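Local coordinates for protein NAD-dependent dehydrogenase (Rhizobium meliloti, PDB 4Z0P) that reduces glyoxylate and hydroxypyruvate with NADPH as the hydride donor, as a member of the D-isomer specific 2-hydroxyacid dehydrogenase family, at residues 143-148 and 164-169. Numbering follows the deposited sequence.
Sequences VGIMGM and FKVIGW. With NDP (NADPH dihydro-nicotinamide-adenine-dinucleotide phosphate), chain H.
Strands 143-146 and 165-169 are the two parallel strands of the first beta-alpha-beta unit of the Rossmann domain, and at their C-terminal ends they meet the adenosine half of NADPH. V143 N gives its hydrogen to K165 O at 2.8 Å; I167 N then bonds to V143 O, I145 N to I167 O and W169 N to I145 O. G147 N, just past the strand, adds a fifth bond, 2.8 Å to W169 O and nearly straight at 170°. With phi at 107°, a CB on G147 would press against the carbonyl O of M146, in keeping with the first glycine of what looks like a GxGxxG turn. Next to it, M148 N makes a weak hydrogen bond to the ribose hydroxyl O3B of NADPH (3.0 Å). M148 folds back over G168, on the face that carries V143, I145 and V166; in the conformer described, SD lies 3.9 Å from G168 CA. At the N-terminal end of this face, V143 CG2 meets F164 CD1 at 3.6 Å.

On the other face, W169 carries its CG anti to the backbone N (chi1 177°), and the benzo end of the indole lies between M146 and the adenine. M146 CE touches W169 CZ3 at 3.6 Å, and M146 SD sits obliquely to the six-membered ring, 5.2 Å from its centroid, a Met-aromatic contact. W169 CH2 comes to 3.4 Å from C2A of the cofactor, and W169 NE1 is hydrogen-bonded to A184 O. An alanine in place of W169 would probably leave the adenine without its ring neighbour, a gap beside the M146 methyl and the A184 carbonyl without the indole N-H.

Helix 187-193 packs on M146, I167 and W169. V143, I145 and V166 face the connecting helix 150-161, F164 also reaches helix 97-115, and strand 196-199 pairs with the other edge of strand 142-146, while 180-182 lies beyond 165-169.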
loop_
_atom_site.group_PDB
_atom_site.type_symbol
_atom_site.label_atom_id
_atom_site.label_comp_id
_atom_site.label_asym_id
_atom_site.label_seq_id
_atom_site.Cartn_x
_atom_site.Cartn_y
_atom_site.Cartn_z
ATOM N N VAL A 143 3.832 -13.292 -3.865
ATOM C CA VAL A 143 2.549 -13.298 -3.138
ATOM C C VAL A 143 1.708 -14.407 -3.731
ATOM O O VAL A 143 1.500 -14.463 -4.954
ATOM C CB VAL A 143 1.798 -11.964 -3.249
ATOM C CG1 VAL A 143 0.495 -12.013 -2.448
ATOM C CG2 VAL A 143 2.678 -10.801 -2.785
ATOM N N GLY A 144 1.232 -15.289 -2.872
ATOM C CA GLY A 144 0.397 -16.400 -3.304
ATOM C C GLY A 144 -0.985 -16.203 -2.722
ATOM O O GLY A 144 -1.115 -16.115 -1.509
ATOM N N ILE A 145 -2.005 -16.148 -3.575
ATOM C CA ILE A 145 -3.369 -15.895 -3.127
ATOM C C ILE A 145 -4.188 -17.161 -3.226
ATOM O O ILE A 145 -4.279 -17.755 -4.306
ATOM C CB ILE A 145 -4.037 -14.784 -3.959
ATOM C CG1 ILE A 145 -3.240 -13.477 -3.819
ATOM C CG2 ILE A 145 -5.477 -14.579 -3.488
ATOM C CD1 ILE A 145 -3.587 -12.454 -4.863
ATOM N N MET A 146 -4.735 -17.600 -2.081
ATOM C CA MET A 146 -5.686 -18.709 -2.034
ATOM C C MET A 146 -7.103 -18.132 -2.120
ATOM O O MET A 146 -7.550 -17.414 -1.219
ATOM C CB MET A 146 -5.492 -19.559 -0.794
ATOM C CG MET A 146 -4.222 -20.389 -0.855
ATOM S SD MET A 146 -3.754 -21.280 0.626
ATOM C CE MET A 146 -5.063 -22.457 0.758
ATOM N N GLY A 147 -7.794 -18.484 -3.213
ATOM C CA GLY A 147 -9.099 -17.925 -3.581
ATOM C C GLY A 147 -8.944 -16.991 -4.754
ATOM O O GLY A 147 -8.423 -15.891 -4.596
ATOM N N MET A 148 -9.355 -17.435 -5.934
ATOM C CA MET A 148 -9.182 -16.715 -7.203
ATOM C C MET A 148 -10.538 -16.297 -7.757
ATOM O O MET A 148 -10.827 -16.500 -8.941
ATOM C CB MET A 148 -8.484 -17.624 -8.225
ATOM C CG MET A 148 -6.989 -17.742 -8.038
ATOM S SD MET A 148 -6.178 -16.248 -8.628
ATOM C CE MET A 148 -5.930 -15.348 -7.103
ATOM N N PHE A 164 4.944 -6.951 -7.466
ATOM C CA PHE A 164 5.050 -8.267 -6.852
ATOM C C PHE A 164 4.980 -9.380 -7.887
ATOM O O PHE A 164 4.321 -9.255 -8.921
ATOM C CB PHE A 164 3.940 -8.498 -5.824
ATOM C CG PHE A 164 4.080 -7.674 -4.568
ATOM C CD1 PHE A 164 4.913 -8.101 -3.550
ATOM C CD2 PHE A 164 3.356 -6.492 -4.398
ATOM C CE1 PHE A 164 5.066 -7.353 -2.389
ATOM C CE2 PHE A 164 3.503 -5.743 -3.231
ATOM C CZ PHE A 164 4.350 -6.175 -2.226
ATOM N N LYS A 165 5.684 -10.474 -7.612
ATOM C CA LYS A 165 5.409 -11.725 -8.312
ATOM C C LYS A 165 4.161 -12.283 -7.680
ATOM O O LYS A 165 4.081 -12.363 -6.453
ATOM C CB LYS A 165 6.596 -12.685 -8.170
ATOM C CG LYS A 165 6.381 -14.037 -8.828
ATOM C CD LYS A 165 6.745 -14.023 -10.306
ATOM C CE LYS A 165 6.518 -15.388 -10.934
ATOM N NZ LYS A 165 5.076 -15.743 -10.978
ATOM N N VAL A 166 3.203 -12.713 -8.485
ATOM C CA VAL A 166 1.925 -13.169 -7.942
ATOM C C VAL A 166 1.549 -14.490 -8.548
ATOM O O VAL A 166 1.625 -14.665 -9.762
ATOM C CB VAL A 166 0.795 -12.139 -8.202
ATOM C CG1 VAL A 166 -0.485 -12.612 -7.541
ATOM C CG2 VAL A 166 1.165 -10.762 -7.679
ATOM N N ILE A 167 1.123 -15.405 -7.694
ATOM C CA ILE A 167 0.532 -16.658 -8.135
ATOM C C ILE A 167 -0.775 -16.878 -7.373
ATOM O O ILE A 167 -0.960 -16.347 -6.290
ATOM C CB ILE A 167 1.496 -17.858 -7.946
ATOM C CG1 ILE A 167 1.911 -18.037 -6.468
ATOM C CG2 ILE A 167 2.717 -17.674 -8.823
ATOM C CD1 ILE A 167 2.856 -19.190 -6.201
ATOM N N GLY A 168 -1.630 -17.730 -7.931
ATOM C CA GLY A 168 -2.958 -17.974 -7.360
ATOM C C GLY A 168 -3.304 -19.445 -7.258
ATOM O O GLY A 168 -2.798 -20.263 -8.024
ATOM N N TRP A 169 -4.199 -19.750 -6.317
ATOM C CA TRP A 169 -4.692 -21.111 -6.121
ATOM C C TRP A 169 -6.185 -21.089 -5.874
ATOM O O TRP A 169 -6.700 -20.226 -5.162
ATOM C CB TRP A 169 -3.963 -21.765 -4.949
ATOM C CG TRP A 169 -4.427 -23.141 -4.610
ATOM C CD1 TRP A 169 -3.972 -24.316 -5.144
ATOM C CD2 TRP A 169 -5.432 -23.506 -3.649
ATOM N NE1 TRP A 169 -4.622 -25.387 -4.567
ATOM C CE2 TRP A 169 -5.536 -24.912 -3.663
ATOM C CE3 TRP A 169 -6.259 -22.782 -2.784
ATOM C CZ2 TRP A 169 -6.411 -25.616 -2.806
ATOM C CZ3 TRP A 169 -7.142 -23.475 -1.953
ATOM C CH2 TRP A 169 -7.216 -24.875 -1.975
HETATM P PA NDP H . -15.823 -15.784 -4.925
HETATM O O1A NDP H . -16.954 -16.792 -4.795
HETATM O O2A NDP H . -15.828 -14.895 -6.123
HETATM O O5B NDP H . -14.480 -16.623 -4.916
HETATM C C5B NDP H . -14.229 -17.707 -4.047
HETATM C C4B NDP H . -12.972 -18.393 -4.507
HETATM O O4B NDP H . -12.646 -19.372 -3.524
HETATM C C3B NDP H . -13.114 -19.138 -5.834
HETATM O O3B NDP H . -11.885 -19.003 -6.538
HETATM C C2B NDP H . -13.328 -20.572 -5.399
HETATM O O2B NDP H . -12.899 -21.549 -6.327
HETATM C C1B NDP H . -12.438 -20.608 -4.185
HETATM N N9A NDP H . -12.797 -21.752 -3.330
HETATM C C8A NDP H . -13.914 -21.979 -2.611
HETATM N N7A NDP H . -13.899 -23.118 -1.955
HETATM C C5A NDP H . -12.687 -23.663 -2.274
HETATM C C6A NDP H . -12.058 -24.875 -1.926
HETATM N N6A NDP H . -12.626 -25.781 -1.096
HETATM N N1A NDP H . -10.817 -25.128 -2.429
HETATM C C2A NDP H . -10.256 -24.227 -3.249
HETATM N N3A NDP H . -10.759 -23.057 -3.654
HETATM C C4A NDP H . -11.985 -22.828 -3.116
HETATM O O3 NDP H . -15.845 -14.980 -3.524
HETATM P PN NDP H . -15.254 -13.476 -3.375
HETATM O O1N NDP H . -13.901 -13.389 -3.995
HETATM O O2N NDP H . -16.288 -12.476 -3.752
HETATM O O5D NDP H . -15.192 -13.427 -1.785
HETATM C C5D NDP H . -14.329 -14.312 -1.099
HETATM C C4D NDP H . -14.588 -14.262 0.399
HETATM O O4D NDP H . -14.025 -13.076 0.964
HETATM C C3D NDP H . -16.043 -14.186 0.841
HETATM O O3D NDP H . -16.659 -15.489 0.798
HETATM C C2D NDP H . -15.998 -13.623 2.248
HETATM O O2D NDP H . -15.916 -14.686 3.214
HETATM C C1D NDP H . -14.649 -12.859 2.219
HETATM N N1N NDP H . -14.810 -11.418 2.429
HETATM C C2N NDP H . -14.256 -10.792 3.540
HETATM C C3N NDP H . -14.377 -9.450 3.744
HETATM C C7N NDP H . -13.665 -8.722 4.845
HETATM O O7N NDP H . -14.047 -7.567 5.120
HETATM N N7N NDP H . -12.687 -9.308 5.500
HETATM C C4N NDP H . -15.173 -8.642 2.788
HETATM C C5N NDP H . -15.744 -9.394 1.644
HETATM C C6N NDP H . -15.542 -10.688 1.482
HETATM P P2B NDP H . -13.735 -21.846 -7.670
HETATM O O1X NDP H . -13.475 -20.639 -8.534
HETATM O O2X NDP H . -13.059 -23.106 -8.182
HETATM O O3X NDP H . -15.153 -22.020 -7.271
#